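Local atomic coordinates of uncharacterized protein (Staphylococcus aureus subsp. aureus Mu50, PDB entry 4QXZ), a protein that is of unknown function but folds as a beta-barrel core resembling type VI secretion system proteins, joined to a two-helix pair. Residues V27-V32 / I114-H119; I39-E44 / N66-T71; E74-E79 / K103-F108; E129-Q134 / N150-S155. All coordinates share one frame; numbering follows the deposited sequence.

Interaction 1 is fully buried, two phenylalanines meeting across the barrel near the centre of the chain; the helix packed on the barrel's strands and the appended helix pair rely on different contact chemistry. Interactions 2 and 3 both hold helix 69-77: the partly buried 39-44/66-71 contact sets a tyrosine edge against a histidine face, whereas at the surface 74-79/103-108 relies on one glutamine, weakly bonded to a strand carbonyl and packed on isoleucine. Interaction 4 is again buried and apolar, leucine against two methionines, but lies in the helix pair, its centre about 30 Å from that of interaction 3.

Interaction 1. Residues V27-V32 / I114-H119; sequences VRFQIV and IVFECH
Phe29 and Phe116 reach toward each other from opposite directions and touch at their far ends, CZ of Phe29 lying 3.7 Å from CZ of Phe116. Their ring planes are inclined at 43° with centroids 5.3 Å apart, an oblique pairing that is neither a stack nor an edge-to-face contact. The touch is concentrated at one corner: after the CZ pair, the next approach is Phe29 CZ to Phe116 CE2, at 4.1 Å. The backbones stay well apart, the nearest CA atoms, those of Phe29 and Phe116, being 11.7 Å from each other, so this is contact across an interior and not pairing of adjacent strands. Different first torsions carry each ring off its strand into that interior until the CZ ends meet: in Phe29 CG stands anti to the backbone N (chi1 179°), while in Phe116 it lies anti to the carbonyl carbon (chi1 -55°). Strands 23-32 and 111-121 belong to the same curled antiparallel sheet without being neighbours in it, and the meeting of their inward-facing rings is what a closed barrel wall makes possible. Leu60 and Ile84 also pack on Phe29, and Ile62 on Phe116, which continues the apolar interior around the pair. No hydrogen bond or salt bridge spans the two segments; both rings are buried, and the cohesion between them is therefore dispersive and hydrophobic.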
loop_
_atom_site.group_PDB
_atom_site.type_symbol
_atom_site.label_atom_id
_atom_site.label_comp_id
_atom_site.label_asym_id
_atom_site.label_seq_id
_atom_site.Cartn_x
_atom_site.Cartn_y
_atom_site.Cartn_z
ATOM N N VAL A 27 6.503 -1.083 5.759
ATOM C CA VAL A 27 6.492 -1.508 7.161
ATOM C C VAL A 27 7.830 -1.393 7.920
ATOM O O VAL A 27 7.857 -1.567 9.140
ATOM C CB VAL A 27 5.930 -2.931 7.300
ATOM C CG1 VAL A 27 4.438 -2.907 7.017
ATOM C CG2 VAL A 27 6.645 -3.885 6.357
ATOM N N ARG A 28 8.927 -1.106 7.217
ATOM C CA ARG A 28 10.191 -0.760 7.879
ATOM C C ARG A 28 10.999 0.228 7.079
ATOM O O ARG A 28 11.023 0.196 5.839
ATOM C CB ARG A 28 11.054 -1.988 8.151
ATOM C CG ARG A 28 10.404 -2.998 9.074
ATOM C CD ARG A 28 11.271 -4.221 9.225
ATOM N NE ARG A 28 12.495 -3.938 9.956
ATOM C CZ ARG A 28 13.399 -4.860 10.254
ATOM N NH1 ARG A 28 13.226 -6.123 9.872
ATOM N NH2 ARG A 28 14.478 -4.517 10.929
ATOM N N PHE A 29 11.696 1.091 7.804
ATOM C CA PHE A 29 12.459 2.146 7.172
ATOM C C PHE A 29 13.808 2.246 7.826
ATOM O O PHE A 29 13.891 2.307 9.046
ATOM C CB PHE A 29 11.730 3.469 7.308
ATOM C CG PHE A 29 12.475 4.616 6.701
ATOM C CD1 PHE A 29 12.674 4.674 5.326
ATOM C CD2 PHE A 29 12.981 5.632 7.492
ATOM C CE1 PHE A 29 13.379 5.722 4.755
ATOM C CE2 PHE A 29 13.668 6.691 6.932
ATOM C CZ PHE A 29 13.870 6.741 5.561
ATOM N N GLN A 30 14.866 2.262 7.023
ATOM C CA GLN A 30 16.215 2.393 7.554
ATOM C C GLN A 30 17.048 3.321 6.692
ATOM O O GLN A 30 16.811 3.433 5.474
ATOM C CB GLN A 30 16.904 1.038 7.584
ATOM C CG GLN A 30 16.155 -0.065 8.309
ATOM C CD GLN A 30 16.845 -1.410 8.175
ATOM O OE1 GLN A 30 17.456 -1.702 7.148
ATOM N NE2 GLN A 30 16.756 -2.239 9.221
ATOM N N ILE A 31 18.042 3.956 7.317
ATOM C CA ILE A 31 19.029 4.786 6.613
ATOM C C ILE A 31 20.403 4.248 6.947
ATOM O O ILE A 31 20.709 3.948 8.129
ATOM C CB ILE A 31 18.955 6.262 7.019
ATOM C CG1 ILE A 31 17.515 6.777 6.830
ATOM C CG2 ILE A 31 19.944 7.101 6.199
ATOM C CD1 ILE A 31 17.383 8.283 6.760
ATOM N N VAL A 32 21.198 4.081 5.912
ATOM C CA VAL A 32 22.506 3.494 6.010
ATOM C C VAL A 32 23.585 4.468 5.626
ATOM O O VAL A 32 23.489 5.120 4.628
ATOM C CB VAL A 32 22.603 2.308 5.077
ATOM C CG1 VAL A 32 23.822 1.487 5.377
ATOM C CG2 VAL A 32 21.397 1.450 5.238
ATOM N N ILE A 114 6.923 12.697 6.367
ATOM C CA ILE A 114 8.011 12.985 5.452
ATOM C C ILE A 114 7.807 12.265 4.143
ATOM O O ILE A 114 7.638 11.042 4.128
ATOM C CB ILE A 114 9.370 12.542 6.024
ATOM C CG1 ILE A 114 9.526 13.021 7.465
ATOM C CG2 ILE A 114 10.500 13.081 5.163
ATOM C CD1 ILE A 114 10.671 12.365 8.186
ATOM N N VAL A 115 7.849 13.033 3.055
ATOM C CA VAL A 115 7.813 12.512 1.693
ATOM C C VAL A 115 9.240 12.491 1.145
ATOM O O VAL A 115 9.957 13.488 1.256
ATOM C CB VAL A 115 6.913 13.408 0.813
ATOM C CG1 VAL A 115 6.991 13.008 -0.662
ATOM C CG2 VAL A 115 5.466 13.350 1.302
ATOM N N PHE A 116 9.660 11.365 0.569
ATOM C CA PHE A 116 10.981 11.261 -0.087
ATOM C C PHE A 116 10.825 11.034 -1.562
ATOM O O PHE A 116 9.917 10.332 -1.969
ATOM C CB PHE A 116 11.786 10.065 0.427
ATOM C CG PHE A 116 11.967 10.040 1.912
ATOM C CD1 PHE A 116 10.933 9.657 2.736
ATOM C CD2 PHE A 116 13.176 10.381 2.473
ATOM C CE1 PHE A 116 11.101 9.634 4.098
ATOM C CE2 PHE A 116 13.358 10.366 3.829
ATOM C CZ PHE A 116 12.318 9.990 4.648
ATOM N N GLU A 117 11.753 11.578 -2.347
ATOM C CA GLU A 117 11.866 11.253 -3.773
ATOM C C GLU A 117 12.875 10.113 -3.948
ATOM O O GLU A 117 14.048 10.279 -3.657
ATOM C CB GLU A 117 12.326 12.482 -4.562
ATOM C CG GLU A 117 12.283 12.306 -6.080
ATOM C CD GLU A 117 13.115 13.354 -6.828
ATOM O OE1 GLU A 117 12.894 14.569 -6.583
ATOM O OE2 GLU A 117 13.982 12.965 -7.665
ATOM N N CYS A 118 12.420 8.973 -4.449
ATOM C CA CYS A 118 13.211 7.769 -4.444
ATOM C C CYS A 118 13.463 7.258 -5.844
ATOM O O CYS A 118 12.617 7.408 -6.721
ATOM C CB CYS A 118 12.485 6.691 -3.631
ATOM S SG CYS A 118 12.250 7.144 -1.899
ATOM N N HIS A 119 14.637 6.670 -6.037
ATOM C CA HIS A 119 15.000 5.974 -7.265
ATOM C C HIS A 119 15.540 4.603 -6.872
ATOM O O HIS A 119 16.484 4.502 -6.095
ATOM C CB HIS A 119 16.067 6.775 -8.032
ATOM C CG HIS A 119 15.772 8.248 -8.108
ATOM N ND1 HIS A 119 14.638 8.747 -8.722
ATOM C CD2 HIS A 119 16.447 9.324 -7.635
ATOM C CE1 HIS A 119 14.631 10.064 -8.624
ATOM N NE2 HIS A 119 15.718 10.441 -7.973
#

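Interaction 2. Residues I39-E44 / N66-T71; sequences IEYELE and NEHYET
Strand 38-41 and the start of helix 69-77 face each other at moderate range, the closest CA atoms, of Tyr41 and His68, being 9.0 Å apart. Residues 66-67 form a short 3-10 segment, and His68 occupies the N-cap position ahead of the helix. Across this gap the side chains of Tyr41 and His68 lie alongside, their chains running opposite ways. Tyr41 presents its ring edge to one face of the imidazole: CD2 of Tyr41 sits over the centre of the His68 ring, 3.7 Å above its plane, while Tyr41 CE2 comes to 3.5 Å from His68 CD2. With planes at 89°, this is a T-shaped pair. The CB of Glu67 lies over the opposite imidazole face, sandwiching the ring. Farther along, Thr71 CG2 approaches Tyr41 OH only loosely, and Phe72 adds a second edge-to-face partner to Tyr41. A weak hydrogen bond from His68 ND1 to Ser65 O helps hold the imidazole's rotation. No hydrogen bond crosses between the two segments; the contact rests on the C-H edge of Tyr41 set against the imidazole pi face.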
loop_
_atom_site.group_PDB
_atom_site.type_symbol
_atom_site.label_atom_id
_atom_site.label_comp_id
_atom_site.label_asym_id
_atom_site.label_seq_id
_atom_site.Cartn_x
_atom_site.Cartn_y
_atom_site.Cartn_z
ATOM N N ILE A 39 20.581 3.266 10.812
ATOM C CA ILE A 39 19.603 3.833 11.736
ATOM C C ILE A 39 18.197 3.437 11.243
ATOM O O ILE A 39 17.820 3.755 10.108
ATOM C CB ILE A 39 19.735 5.356 11.886
ATOM C CG1 ILE A 39 21.108 5.721 12.441
ATOM C CG2 ILE A 39 18.678 5.898 12.840
ATOM C CD1 ILE A 39 21.354 7.225 12.480
ATOM N N GLU A 40 17.450 2.732 12.098
ATOM C CA GLU A 40 16.084 2.346 11.802
ATOM C C GLU A 40 15.112 3.276 12.513
ATOM O O GLU A 40 15.244 3.531 13.704
ATOM C CB GLU A 40 15.797 0.884 12.227
ATOM C CG GLU A 40 14.324 0.495 12.017
ATOM C CD GLU A 40 14.076 -0.975 11.715
ATOM O OE1 GLU A 40 15.033 -1.766 11.611
ATOM O OE2 GLU A 40 12.892 -1.338 11.573
ATOM N N TYR A 41 14.107 3.754 11.793
ATOM C CA TYR A 41 13.076 4.587 12.411
ATOM C C TYR A 41 11.768 3.816 12.497
ATOM O O TYR A 41 11.332 3.215 11.524
ATOM C CB TYR A 41 12.899 5.885 11.628
ATOM C CG TYR A 41 14.169 6.691 11.556
ATOM C CD1 TYR A 41 15.110 6.452 10.567
ATOM C CD2 TYR A 41 14.441 7.684 12.483
ATOM C CE1 TYR A 41 16.280 7.183 10.498
ATOM C CE2 TYR A 41 15.611 8.422 12.420
ATOM C CZ TYR A 41 16.527 8.162 11.426
ATOM O OH TYR A 41 17.690 8.884 11.353
ATOM N N GLU A 42 11.157 3.843 13.670
ATOM C CA GLU A 42 9.895 3.156 13.910
ATOM C C GLU A 42 8.730 3.901 13.219
ATOM O O GLU A 42 8.462 5.083 13.493
ATOM C CB GLU A 42 9.660 3.014 15.427
ATOM C CG GLU A 42 8.305 2.442 15.854
ATOM C CD GLU A 42 8.123 0.963 15.535
ATOM O OE1 GLU A 42 9.060 0.336 14.985
ATOM O OE2 GLU A 42 7.033 0.425 15.843
ATOM N N LEU A 43 8.032 3.170 12.350
ATOM C CA LEU A 43 6.984 3.720 11.519
ATOM C C LEU A 43 5.654 3.766 12.244
ATOM O O LEU A 43 5.219 2.767 12.829
ATOM C CB LEU A 43 6.858 2.900 10.227
ATOM C CG LEU A 43 8.054 2.932 9.250
ATOM C CD1 LEU A 43 7.724 2.227 7.954
ATOM C CD2 LEU A 43 8.478 4.346 8.924
ATOM N N GLU A 44 5.024 4.938 12.221
ATOM C CA GLU A 44 3.608 5.063 12.544
ATOM C C GLU A 44 2.766 4.625 11.348
ATOM O O GLU A 44 1.726 3.949 11.497
ATOM C CB GLU A 44 3.267 6.505 12.895
ATOM C CG GLU A 44 3.778 6.933 14.260
ATOM C CD GLU A 44 2.988 6.322 15.405
ATOM O OE1 GLU A 44 1.732 6.282 15.325
ATOM O OE2 GLU A 44 3.629 5.884 16.386
ATOM N N ASN A 66 8.382 13.082 16.105
ATOM C CA ASN A 66 8.932 14.440 16.002
ATOM C C ASN A 66 10.353 14.509 16.431
ATOM O O ASN A 66 11.069 15.406 16.083
ATOM C CB ASN A 66 8.254 15.380 16.977
ATOM C CG ASN A 66 8.562 16.800 16.726
ATOM O OD1 ASN A 66 8.782 17.192 15.612
ATOM N ND2 ASN A 66 8.558 17.586 17.757
ATOM N N GLU A 67 10.710 13.589 17.286
ATOM C CA GLU A 67 12.052 13.482 17.825
ATOM C C GLU A 67 13.133 13.724 16.761
ATOM O O GLU A 67 14.164 14.323 17.044
ATOM C CB GLU A 67 12.212 12.096 18.454
ATOM C CG GLU A 67 13.560 11.829 19.101
ATOM C CD GLU A 67 13.510 10.664 20.064
ATOM O OE1 GLU A 67 14.489 9.891 20.090
ATOM O OE2 GLU A 67 12.497 10.525 20.792
ATOM N N HIS A 68 12.858 13.291 15.532
ATOM C CA HIS A 68 13.844 13.296 14.452
ATOM C C HIS A 68 13.643 14.481 13.478
ATOM O O HIS A 68 14.124 14.477 12.337
ATOM C CB HIS A 68 13.796 11.926 13.730
ATOM C CG HIS A 68 13.707 10.746 14.659
ATOM N ND1 HIS A 68 12.515 10.118 14.951
ATOM C CD2 HIS A 68 14.657 10.089 15.370
ATOM C CE1 HIS A 68 12.733 9.116 15.789
ATOM N NE2 HIS A 68 14.025 9.078 16.061
ATOM N N TYR A 69 12.941 15.511 13.936
ATOM C CA TYR A 69 12.652 16.641 13.080
ATOM C C TYR A 69 13.915 17.348 12.591
ATOM O O TYR A 69 13.972 17.746 11.434
ATOM C CB TYR A 69 11.735 17.635 13.782
ATOM C CG TYR A 69 11.470 18.832 12.919
ATOM C CD1 TYR A 69 10.512 18.779 11.917
ATOM C CD2 TYR A 69 12.216 20.003 13.057
ATOM C CE1 TYR A 69 10.269 19.870 11.097
ATOM C CE2 TYR A 69 11.985 21.099 12.239
ATOM C CZ TYR A 69 11.007 21.028 11.259
ATOM O OH TYR A 69 10.758 22.093 10.424
ATOM N N GLU A 70 14.932 17.492 13.440
ATOM C CA GLU A 70 16.136 18.257 13.049
ATOM C C GLU A 70 16.966 17.498 12.023
ATOM O O GLU A 70 17.423 18.074 11.028
ATOM C CB GLU A 70 17.041 18.611 14.243
ATOM C CG GLU A 70 16.329 19.034 15.520
ATOM C CD GLU A 70 15.347 20.173 15.324
ATOM O OE1 GLU A 70 15.669 21.102 14.546
ATOM O OE2 GLU A 70 14.264 20.135 15.962
ATOM N N THR A 71 17.168 16.207 12.273
ATOM C CA THR A 71 17.931 15.371 11.349
ATOM C C THR A 71 17.355 15.558 9.936
ATOM O O THR A 71 18.075 15.940 9.010
ATOM C CB THR A 71 17.948 13.873 11.792
ATOM O OG1 THR A 71 18.564 13.756 13.078
ATOM C CG2 THR A 71 18.748 13.009 10.832
#

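Interaction 3. Residues E74-E79 / K103-F108; sequences EYQDNE and KSIKNF
Gln76 reaches the strand because its CG stands anti to the backbone N (chi1 -170°) and the chain continues extended, carrying the terminal amide away from helix 69-77. Ile105 answers with CG1 anti to its carbonyl carbon (chi1 -52°), which brings CD1 alongside the amide. The two ends of that amide then find different surroundings. NE2 of Gln76 donates a weak hydrogen bond to Lys103 O, 3.3 Å long and bent to 129° at the hydrogen, and also passes over Ser104 CA. OE1 of Gln76 instead lies 3.3 Å from Ile105 CD1, an apolar neighbour. The Gln76 and Ile105 chains overlap side by side, pointing opposite ways, and Val102 and Tyr69 extend the packing around them. Lys103 and Ser104 both face Val115, a classic beta bulge, so the carbonyl that Gln76 weakly engages belongs to a bulged residue. After Gln76 the helix ends in a Schellman motif, with Glu79 at positive phi. Here a short helix packs on strand 96-107, probably near one end of the antiparallel barrel.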
loop_
_atom_site.group_PDB
_atom_site.type_symbol
_atom_site.label_atom_id
_atom_site.label_comp_id
_atom_site.label_asym_id
_atom_site.label_seq_id
_atom_site.Cartn_x
_atom_site.Cartn_y
_atom_site.Cartn_z
ATOM N N GLU A 74 17.610 19.042 8.362
ATOM C CA GLU A 74 18.960 19.235 7.821
ATOM C C GLU A 74 19.211 18.429 6.537
ATOM O O GLU A 74 19.977 18.883 5.690
ATOM C CB GLU A 74 20.045 18.909 8.853
ATOM C CG GLU A 74 21.456 19.206 8.339
ATOM C CD GLU A 74 22.558 18.943 9.355
ATOM O OE1 GLU A 74 22.369 18.067 10.236
ATOM O OE2 GLU A 74 23.621 19.610 9.259
ATOM N N TYR A 75 18.608 17.241 6.404
ATOM C CA TYR A 75 18.721 16.469 5.157
ATOM C C TYR A 75 18.071 17.203 4.000
ATOM O O TYR A 75 18.590 17.211 2.880
ATOM C CB TYR A 75 18.078 15.071 5.279
ATOM C CG TYR A 75 18.840 14.076 6.139
ATOM C CD1 TYR A 75 20.232 14.129 6.237
ATOM C CD2 TYR A 75 18.174 13.076 6.836
ATOM C CE1 TYR A 75 20.936 13.228 7.000
ATOM C CE2 TYR A 75 18.875 12.156 7.593
ATOM C CZ TYR A 75 20.260 12.250 7.670
ATOM O OH TYR A 75 21.002 11.383 8.427
ATOM N N GLN A 76 16.922 17.807 4.272
ATOM C CA GLN A 76 16.201 18.558 3.251
ATOM C C GLN A 76 16.985 19.807 2.842
ATOM O O GLN A 76 17.126 20.093 1.649
ATOM C CB GLN A 76 14.831 18.951 3.769
ATOM C CG GLN A 76 13.901 19.524 2.715
ATOM C CD GLN A 76 12.561 19.953 3.302
ATOM O OE1 GLN A 76 12.436 20.207 4.509
ATOM N NE2 GLN A 76 11.556 20.040 2.454
ATOM N N ASP A 77 17.510 20.526 3.833
ATOM C CA ASP A 77 18.231 21.781 3.578
ATOM C C ASP A 77 19.523 21.593 2.776
ATOM O O ASP A 77 19.889 22.452 1.989
ATOM C CB ASP A 77 18.560 22.511 4.898
ATOM C CG ASP A 77 17.327 23.094 5.577
ATOM O OD1 ASP A 77 16.262 23.209 4.916
ATOM O OD2 ASP A 77 17.428 23.433 6.780
ATOM N N ASN A 78 20.211 20.476 2.986
ATOM C CA ASN A 78 21.446 20.178 2.278
ATOM C C ASN A 78 21.223 19.391 1.000
ATOM O O ASN A 78 22.185 19.098 0.284
ATOM C CB ASN A 78 22.370 19.406 3.205
ATOM C CG ASN A 78 22.886 20.265 4.344
ATOM O OD1 ASN A 78 22.891 21.491 4.244
ATOM N ND2 ASN A 78 23.340 19.626 5.431
ATOM N N GLU A 79 19.960 19.053 0.719
ATOM C CA GLU A 79 19.608 18.098 -0.354
ATOM C C GLU A 79 20.423 16.794 -0.281
ATOM O O GLU A 79 20.821 16.231 -1.296
ATOM C CB GLU A 79 19.744 18.764 -1.718
ATOM C CG GLU A 79 18.934 20.053 -1.801
ATOM C CD GLU A 79 18.659 20.518 -3.221
ATOM O OE1 GLU A 79 18.533 19.669 -4.129
ATOM O OE2 GLU A 79 18.552 21.745 -3.426
ATOM N N LYS A 103 11.811 15.515 0.212
ATOM C CA LYS A 103 11.067 16.431 -0.649
ATOM C C LYS A 103 10.204 17.406 0.158
ATOM O O LYS A 103 10.116 18.578 -0.186
ATOM C CB LYS A 103 10.174 15.621 -1.559
ATOM C CG LYS A 103 9.546 16.397 -2.683
ATOM C CD LYS A 103 8.542 15.512 -3.403
ATOM C CE LYS A 103 8.680 15.634 -4.913
ATOM N NZ LYS A 103 8.330 16.999 -5.393
ATOM N N SER A 104 9.556 16.911 1.214
ATOM C CA SER A 104 8.730 17.754 2.080
ATOM C C SER A 104 8.592 17.162 3.481
ATOM O O SER A 104 8.672 15.948 3.664
ATOM C CB SER A 104 7.345 17.998 1.454
ATOM O OG SER A 104 6.500 16.867 1.533
ATOM N N ILE A 105 8.414 18.039 4.467
ATOM C CA ILE A 105 8.227 17.641 5.866
ATOM C C ILE A 105 7.023 18.381 6.427
ATOM O O ILE A 105 6.842 19.575 6.185
ATOM C CB ILE A 105 9.446 17.993 6.739
ATOM C CG1 ILE A 105 10.730 17.444 6.114
ATOM C CG2 ILE A 105 9.287 17.446 8.148
ATOM C CD1 ILE A 105 11.999 17.892 6.820
ATOM N N LYS A 106 6.208 17.660 7.178
ATOM C CA LYS A 106 5.131 18.244 7.937
ATOM C C LYS A 106 5.290 17.872 9.408
ATOM O O LYS A 106 5.239 16.693 9.747
ATOM C CB LYS A 106 3.819 17.691 7.436
ATOM C CG LYS A 106 3.332 18.317 6.154
ATOM C CD LYS A 106 1.815 18.230 6.120
ATOM C CE LYS A 106 1.207 19.226 5.151
ATOM N NZ LYS A 106 1.314 18.737 3.756
ATOM N N ASN A 107 5.458 18.849 10.278
ATOM C CA ASN A 107 5.570 18.574 11.695
ATOM C C ASN A 107 4.244 18.656 12.415
ATOM O O ASN A 107 3.483 19.553 12.197
ATOM C CB ASN A 107 6.541 19.521 12.343
ATOM C CG ASN A 107 6.884 19.119 13.743
ATOM O OD1 ASN A 107 6.288 18.226 14.283
ATOM N ND2 ASN A 107 7.829 19.802 14.340
ATOM N N PHE A 108 3.968 17.701 13.276
ATOM C CA PHE A 108 2.723 17.675 13.990
ATOM C C PHE A 108 2.998 17.741 15.478
ATOM O O PHE A 108 4.063 18.131 15.869
ATOM C CB PHE A 108 1.964 16.444 13.616
ATOM C CG PHE A 108 1.675 16.360 12.173
ATOM C CD1 PHE A 108 0.948 17.333 11.575
ATOM C CD2 PHE A 108 2.139 15.326 11.416
ATOM C CE1 PHE A 108 0.663 17.278 10.236
ATOM C CE2 PHE A 108 1.867 15.261 10.077
ATOM C CZ PHE A 108 1.132 16.245 9.484
#

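Interaction 4. Residues E129-Q134 / N150-S155; sequences ESLLEQ and NRMMQS
Leu131 fits its forked end against Met152 and Met153, joining the two helices of the pair appended to the barrel core, 127-137 and 142-155. The nearest CA atoms, those of Leu131 and Met152, are 7.9 Å apart, close enough for side chains to bridge directly. Leu131 holds CG anti to its backbone N (chi1 168°), which points the fork at the opposing helix. Its CD1 meets Met152, 3.8 Å from both SD and CB of that residue, whereas Leu131 CD2 lies between Met152 CB and the CG and SD of Met153. The methionines have contrasting shapes. Met152 touches the leucine directly through CB, and its extension beyond CG carries SD alongside Leu131 CD1. Met153 is instead folded at both chi2 (-62°) and chi3 (-76°), bending its chain so that SD comes against Leu131 CD2. Both methionines cross the leucine at a slant, and no hydrogen bond links the two segments. Other residues widen the apolar interface: Phe149 packs on Leu131, Leu135 on Met152, and Tyr127 and Ala128 on Met153. The pair is tied back to the rest of the chain by polar bonds, Arg151 NH2 to the carbonyl of His35 and Ser155 O to the side chain of Arg85. Within the interface itself, the shortest approach is that of Leu131 CD2 to Met153 SD, at 3.7 Å.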
loop_
_atom_site.group_PDB
_atom_site.type_symbol
_atom_site.label_atom_id
_atom_site.label_comp_id
_atom_site.label_asym_id
_atom_site.label_seq_id
_atom_site.Cartn_x
_atom_site.Cartn_y
_atom_site.Cartn_z
ATOM N N GLU A 129 33.287 -8.663 -3.316
ATOM C CA GLU A 129 34.665 -8.498 -3.783
ATOM C C GLU A 129 35.073 -7.019 -3.784
ATOM O O GLU A 129 36.171 -6.656 -3.353
ATOM C CB GLU A 129 34.818 -9.091 -5.199
ATOM C CG GLU A 129 34.614 -10.609 -5.317
ATOM C CD GLU A 129 33.159 -11.061 -5.502
ATOM O OE1 GLU A 129 32.213 -10.384 -5.013
ATOM O OE2 GLU A 129 32.951 -12.125 -6.133
ATOM N N SER A 130 34.180 -6.177 -4.289
ATOM C CA SER A 130 34.378 -4.742 -4.282
ATOM C C SER A 130 34.407 -4.175 -2.877
ATOM O O SER A 130 35.200 -3.282 -2.584
ATOM C CB SER A 130 33.251 -4.077 -5.042
ATOM O OG SER A 130 33.290 -4.512 -6.376
ATOM N N LEU A 131 33.523 -4.677 -2.022
ATOM C CA LEU A 131 33.494 -4.265 -0.632
ATOM C C LEU A 131 34.800 -4.600 0.082
ATOM O O LEU A 131 35.334 -3.777 0.824
ATOM C CB LEU A 131 32.341 -4.950 0.083
ATOM C CG LEU A 131 32.351 -4.838 1.599
ATOM C CD1 LEU A 131 32.267 -3.400 2.062
ATOM C CD2 LEU A 131 31.181 -5.635 2.124
ATOM N N LEU A 132 35.307 -5.808 -0.135
ATOM C CA LEU A 132 36.606 -6.171 0.416
ATOM C C LEU A 132 37.728 -5.291 -0.152
ATOM O O LEU A 132 38.620 -4.867 0.569
ATOM C CB LEU A 132 36.923 -7.644 0.147
ATOM C CG LEU A 132 38.234 -8.165 0.756
ATOM C CD1 LEU A 132 38.265 -7.925 2.256
ATOM C CD2 LEU A 132 38.481 -9.650 0.433
ATOM N N GLU A 133 37.691 -5.037 -1.445
ATOM C CA GLU A 133 38.715 -4.217 -2.071
ATOM C C GLU A 133 38.752 -2.816 -1.473
ATOM O O GLU A 133 39.824 -2.289 -1.189
ATOM C CB GLU A 133 38.502 -4.133 -3.583
ATOM C CG GLU A 133 39.617 -3.406 -4.298
ATOM C CD GLU A 133 39.299 -3.173 -5.745
ATOM O OE1 GLU A 133 39.762 -3.969 -6.578
ATOM O OE2 GLU A 133 38.581 -2.198 -6.049
ATOM N N GLN A 134 37.578 -2.223 -1.262
ATOM C CA GLN A 134 37.496 -0.939 -0.585
ATOM C C GLN A 134 38.086 -0.943 0.841
ATOM O O GLN A 134 38.869 -0.058 1.183
ATOM C CB GLN A 134 36.056 -0.478 -0.520
ATOM C CG GLN A 134 35.926 0.915 0.058
ATOM C CD GLN A 134 34.499 1.365 0.105
ATOM O OE1 GLN A 134 33.857 1.486 -0.915
ATOM N NE2 GLN A 134 33.995 1.590 1.294
ATOM N N ASN A 150 31.414 -7.906 7.764
ATOM C CA ASN A 150 30.185 -8.529 8.122
ATOM C C ASN A 150 29.026 -7.587 8.271
ATOM O O ASN A 150 27.943 -7.904 7.862
ATOM C CB ASN A 150 30.376 -9.335 9.372
ATOM C CG ASN A 150 31.343 -10.466 9.195
ATOM O OD1 ASN A 150 31.841 -10.713 8.130
ATOM N ND2 ASN A 150 31.615 -11.148 10.255
ATOM N N ARG A 151 29.249 -6.444 8.884
ATOM C CA ARG A 151 28.227 -5.448 9.012
ATOM C C ARG A 151 27.836 -4.862 7.692
ATOM O O ARG A 151 26.695 -4.740 7.383
ATOM C CB ARG A 151 28.689 -4.360 9.960
ATOM C CG ARG A 151 27.661 -3.308 10.257
ATOM C CD ARG A 151 28.167 -2.178 11.119
ATOM N NE ARG A 151 29.220 -1.406 10.473
ATOM C CZ ARG A 151 30.528 -1.471 10.692
ATOM N NH1 ARG A 151 31.067 -2.307 11.547
ATOM N NH2 ARG A 151 31.322 -0.670 10.012
ATOM N N MET A 152 28.823 -4.534 6.899
ATOM C CA MET A 152 28.583 -4.015 5.606
ATOM C C MET A 152 27.950 -5.046 4.698
ATOM O O MET A 152 27.202 -4.691 3.836
ATOM C CB MET A 152 29.825 -3.401 5.029
ATOM C CG MET A 152 30.348 -2.255 5.867
ATOM S SD MET A 152 31.806 -1.444 5.322
ATOM C CE MET A 152 32.283 -0.980 6.842
ATOM N N MET A 153 28.266 -6.320 4.843
ATOM C CA MET A 153 27.591 -7.262 3.987
ATOM C C MET A 153 26.093 -7.306 4.187
ATOM O O MET A 153 25.384 -7.592 3.275
ATOM C CB MET A 153 28.189 -8.657 4.019
ATOM C CG MET A 153 29.384 -8.871 3.085
ATOM S SD MET A 153 29.288 -8.709 1.358
ATOM C CE MET A 153 28.502 -10.176 1.018
ATOM N N GLN A 154 25.615 -7.153 5.396
ATOM C CA GLN A 154 24.200 -7.008 5.595
ATOM C C GLN A 154 23.520 -5.708 5.188
ATOM O O GLN A 154 22.498 -5.728 4.567
ATOM C CB GLN A 154 23.895 -7.289 7.033
ATOM C CG GLN A 154 24.092 -8.719 7.412
ATOM C CD GLN A 154 23.325 -9.651 6.526
ATOM O OE1 GLN A 154 22.146 -9.506 6.319
ATOM N NE2 GLN A 154 23.998 -10.603 6.004
ATOM N N SER A 155 24.090 -4.590 5.583
ATOM C CA SER A 155 23.548 -3.269 5.324
ATOM C C SER A 155 23.679 -2.760 3.917
ATOM O O SER A 155 22.919 -1.972 3.471
ATOM C CB SER A 155 24.103 -2.246 6.293
ATOM O OG SER A 155 25.499 -2.118 6.177
#